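Local coordinates for protein listeriolysin O (PDB 4CDB) that perforates cholesterol-containing host membranes by binding them, changing shape and inserting as an oligomeric pore complex, at residues K214-V220 against S257-Q263. Numbering follows the deposited sequence.
Sequences KQIYYNV and SVAYGRQ
Residues 214-220 and 257-263 are antiparallel neighbours in the bent sheet of this cholesterol-dependent cytolysin. Strand axes 214-220 and 257-260 approach to 4.8 Å at 165°. Gln215-Arg262, Tyr218-Tyr260 and Val220-Val258 are hydrogen-bonded pairs. Lys214-Gln263, Ile216-Gly261 and Asn219-Ala259 are non-hydrogen-bonded pairs.

A classic beta bulge breaks the register. Tyr217 and Tyr218 both face Tyr260, and Tyr217 has phi/psi -84/-37. Tyr217 N donates to Tyr260 O (2.9 Å), and Tyr260 N to Tyr218 O (3.0 Å). Next to the bulge, at Gly261 opposite Ile216, the chain turns a corner. The phi/psi of 161/-144 alone calls for glycine. A beta carbon would also clash with Gln215 O. Without one, Gly261 CA comes to 3.3 Å from Gln215 O in a CA-H...O contact. The backbone at Gln215-Ile216 takes the space a side chain would need. The Tyr217 ring (chi1 m) lies alongside, CD2 3.7 Å from Gly261 CA, with Arg262 N over one face.

Tyr218 (chi1 p) lays its ring over Tyr260 CB, a CH-pi contact 3.9 Å from the ring centroid. The two rings are nearly parallel (19°) but slid apart, centroids 5.2 Å apart. Val220 CG2 packs 3.9 Å from Tyr260 CE1. Extended Arg262 (chi1-chi3 t) gives NH1 to Gln215 OE1 (2.8 Å). On the other face, Ile216 CG2 meets Ala259 CB at 3.8 Å. Lys214 NZ reaches Gln263 OE1 (3.1 Å) and also bonds Gln78.

Tyr217 OH bonds Gly335 O, and its ring meets Phe338. Strand 207-222 runs on past the corner, paired first with 262-270, then with 252-260. Strand 345-353 flanks 252-260, while 114-118 and 165-172 pair with 207-222.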
loop_
_atom_site.group_PDB
_atom_site.type_symbol
_atom_site.label_atom_id
_atom_site.label_comp_id
_atom_site.label_asym_id
_atom_site.label_seq_id
_atom_site.Cartn_x
_atom_site.Cartn_y
_atom_site.Cartn_z
ATOM N N LYS A 214 -0.609 12.089 -1.169
ATOM C CA LYS A 214 -0.219 13.311 -1.863
ATOM C C LYS A 214 -1.211 14.444 -1.634
ATOM O O LYS A 214 -2.420 14.271 -1.804
ATOM C CB LYS A 214 -0.064 13.066 -3.369
ATOM C CG LYS A 214 1.111 12.185 -3.769
ATOM C CD LYS A 214 1.319 12.214 -5.282
ATOM C CE LYS A 214 2.483 11.332 -5.712
ATOM N NZ LYS A 214 2.209 9.889 -5.468
ATOM N N GLN A 215 -0.685 15.601 -1.248
ATOM C CA GLN A 215 -1.471 16.825 -1.181
ATOM C C GLN A 215 -0.970 17.801 -2.244
ATOM O O GLN A 215 0.060 18.455 -2.073
ATOM C CB GLN A 215 -1.394 17.440 0.219
ATOM C CG GLN A 215 -2.111 16.620 1.284
ATOM C CD GLN A 215 -1.709 17.003 2.694
ATOM O OE1 GLN A 215 -0.554 17.336 2.953
ATOM N NE2 GLN A 215 -2.666 16.960 3.616
ATOM N N ILE A 216 -1.698 17.877 -3.354
ATOM C CA ILE A 216 -1.285 18.697 -4.486
ATOM C C ILE A 216 -1.890 20.096 -4.400
ATOM O O ILE A 216 -3.110 20.256 -4.412
ATOM C CB ILE A 216 -1.690 18.045 -5.822
ATOM C CG1 ILE A 216 -1.171 16.607 -5.886
ATOM C CG2 ILE A 216 -1.182 18.871 -7.000
ATOM C CD1 ILE A 216 -1.733 15.800 -7.040
ATOM N N TYR A 217 -1.027 21.105 -4.320
ATOM C CA TYR A 217 -1.469 22.487 -4.186
ATOM C C TYR A 217 -1.798 23.105 -5.541
ATOM O O TYR A 217 -2.733 23.899 -5.662
ATOM C CB TYR A 217 -0.402 23.317 -3.472
ATOM C CG TYR A 217 -0.057 22.805 -2.092
ATOM C CD1 TYR A 217 -1.016 22.191 -1.299
ATOM C CD2 TYR A 217 1.231 22.930 -1.585
ATOM C CE1 TYR A 217 -0.707 21.720 -0.037
ATOM C CE2 TYR A 217 1.550 22.462 -0.322
ATOM C CZ TYR A 217 0.577 21.857 0.446
ATOM O OH TYR A 217 0.891 21.389 1.702
ATOM N N TYR A 218 -1.021 22.740 -6.557
ATOM C CA TYR A 218 -1.245 23.242 -7.907
ATOM C C TYR A 218 -0.507 22.418 -8.956
ATOM O O TYR A 218 0.458 21.713 -8.647
ATOM C CB TYR A 218 -0.844 24.718 -8.017
ATOM C CG TYR A 218 0.583 25.013 -7.604
ATOM C CD1 TYR A 218 1.617 24.973 -8.530
ATOM C CD2 TYR A 218 0.893 25.341 -6.291
ATOM C CE1 TYR A 218 2.920 25.246 -8.159
ATOM C CE2 TYR A 218 2.192 25.615 -5.910
ATOM C CZ TYR A 218 3.202 25.566 -6.847
ATOM O OH TYR A 218 4.496 25.839 -6.469
ATOM N N ASN A 219 -0.980 22.511 -10.195
ATOM C CA ASN A 219 -0.313 21.900 -11.334
ATOM C C ASN A 219 0.112 22.960 -12.338
ATOM O O ASN A 219 -0.638 23.897 -12.622
ATOM C CB ASN A 219 -1.229 20.882 -12.016
ATOM C CG ASN A 219 -1.552 19.703 -11.127
ATOM O OD1 ASN A 219 -0.880 18.673 -11.174
ATOM N ND2 ASN A 219 -2.587 19.845 -10.308
ATOM N N VAL A 220 1.322 22.812 -12.865
ATOM C CA VAL A 220 1.787 23.663 -13.947
ATOM C C VAL A 220 1.945 22.833 -15.216
ATOM O O VAL A 220 2.697 21.852 -15.239
ATOM C CB VAL A 220 3.122 24.355 -13.601
ATOM C CG1 VAL A 220 3.653 25.122 -14.807
ATOM C CG2 VAL A 220 2.945 25.283 -12.402
ATOM N N SER A 257 3.078 18.235 -17.689
ATOM C CA SER A 257 2.488 18.784 -16.473
ATOM C C SER A 257 3.209 18.285 -15.228
ATOM O O SER A 257 3.603 17.124 -15.163
ATOM C CB SER A 257 1.005 18.418 -16.391
ATOM O OG SER A 257 0.411 18.961 -15.227
ATOM N N VAL A 258 3.378 19.167 -14.245
ATOM C CA VAL A 258 4.022 18.806 -12.987
ATOM C C VAL A 258 3.130 19.159 -11.804
ATOM O O VAL A 258 2.637 20.286 -11.702
ATOM C CB VAL A 258 5.379 19.524 -12.807
ATOM C CG1 VAL A 258 5.990 19.185 -11.448
ATOM C CG2 VAL A 258 6.341 19.161 -13.929
ATOM N N ALA A 259 2.917 18.193 -10.915
ATOM C CA ALA A 259 2.147 18.429 -9.698
ATOM C C ALA A 259 3.068 18.852 -8.554
ATOM O O ALA A 259 4.057 18.176 -8.253
ATOM C CB ALA A 259 1.355 17.184 -9.312
ATOM N N TYR A 260 2.748 19.980 -7.928
ATOM C CA TYR A 260 3.542 20.496 -6.817
ATOM C C TYR A 260 2.762 20.377 -5.516
ATOM O O TYR A 260 1.547 20.569 -5.494
ATOM C CB TYR A 260 3.912 21.965 -7.051
ATOM C CG TYR A 260 4.810 22.211 -8.245
ATOM C CD1 TYR A 260 4.282 22.312 -9.525
ATOM C CD2 TYR A 260 6.180 22.367 -8.087
ATOM C CE1 TYR A 260 5.094 22.547 -10.618
ATOM C CE2 TYR A 260 7.005 22.604 -9.175
ATOM C CZ TYR A 260 6.455 22.692 -10.438
ATOM O OH TYR A 260 7.264 22.928 -11.526
ATOM N N GLY A 261 3.464 20.070 -4.431
ATOM C CA GLY A 261 2.826 19.983 -3.133
ATOM C C GLY A 261 3.587 19.205 -2.079
ATOM O O GLY A 261 4.817 19.238 -2.017
ATOM N N ARG A 262 2.834 18.497 -1.246
ATOM C CA ARG A 262 3.385 17.808 -0.088
ATOM C C ARG A 262 3.032 16.330 -0.170
ATOM O O ARG A 262 1.898 15.979 -0.501
ATOM C CB ARG A 262 2.803 18.428 1.185
ATOM C CG ARG A 262 3.207 17.766 2.490
ATOM C CD ARG A 262 2.574 18.500 3.665
ATOM N NE ARG A 262 2.945 17.925 4.953
ATOM C CZ ARG A 262 2.215 17.030 5.609
ATOM N NH1 ARG A 262 1.067 16.606 5.097
ATOM N NH2 ARG A 262 2.630 16.560 6.778
ATOM N N GLN A 263 3.996 15.462 0.115
ATOM C CA GLN A 263 3.745 14.025 0.053
ATOM C C GLN A 263 4.166 13.312 1.330
ATOM O O GLN A 263 5.259 13.539 1.851
ATOM C CB GLN A 263 4.446 13.395 -1.153
ATOM C CG GLN A 263 4.121 11.915 -1.345
ATOM C CD GLN A 263 4.684 11.345 -2.632
ATOM O OE1 GLN A 263 4.197 10.337 -3.142
ATOM N NE2 GLN A 263 5.722 11.985 -3.160
#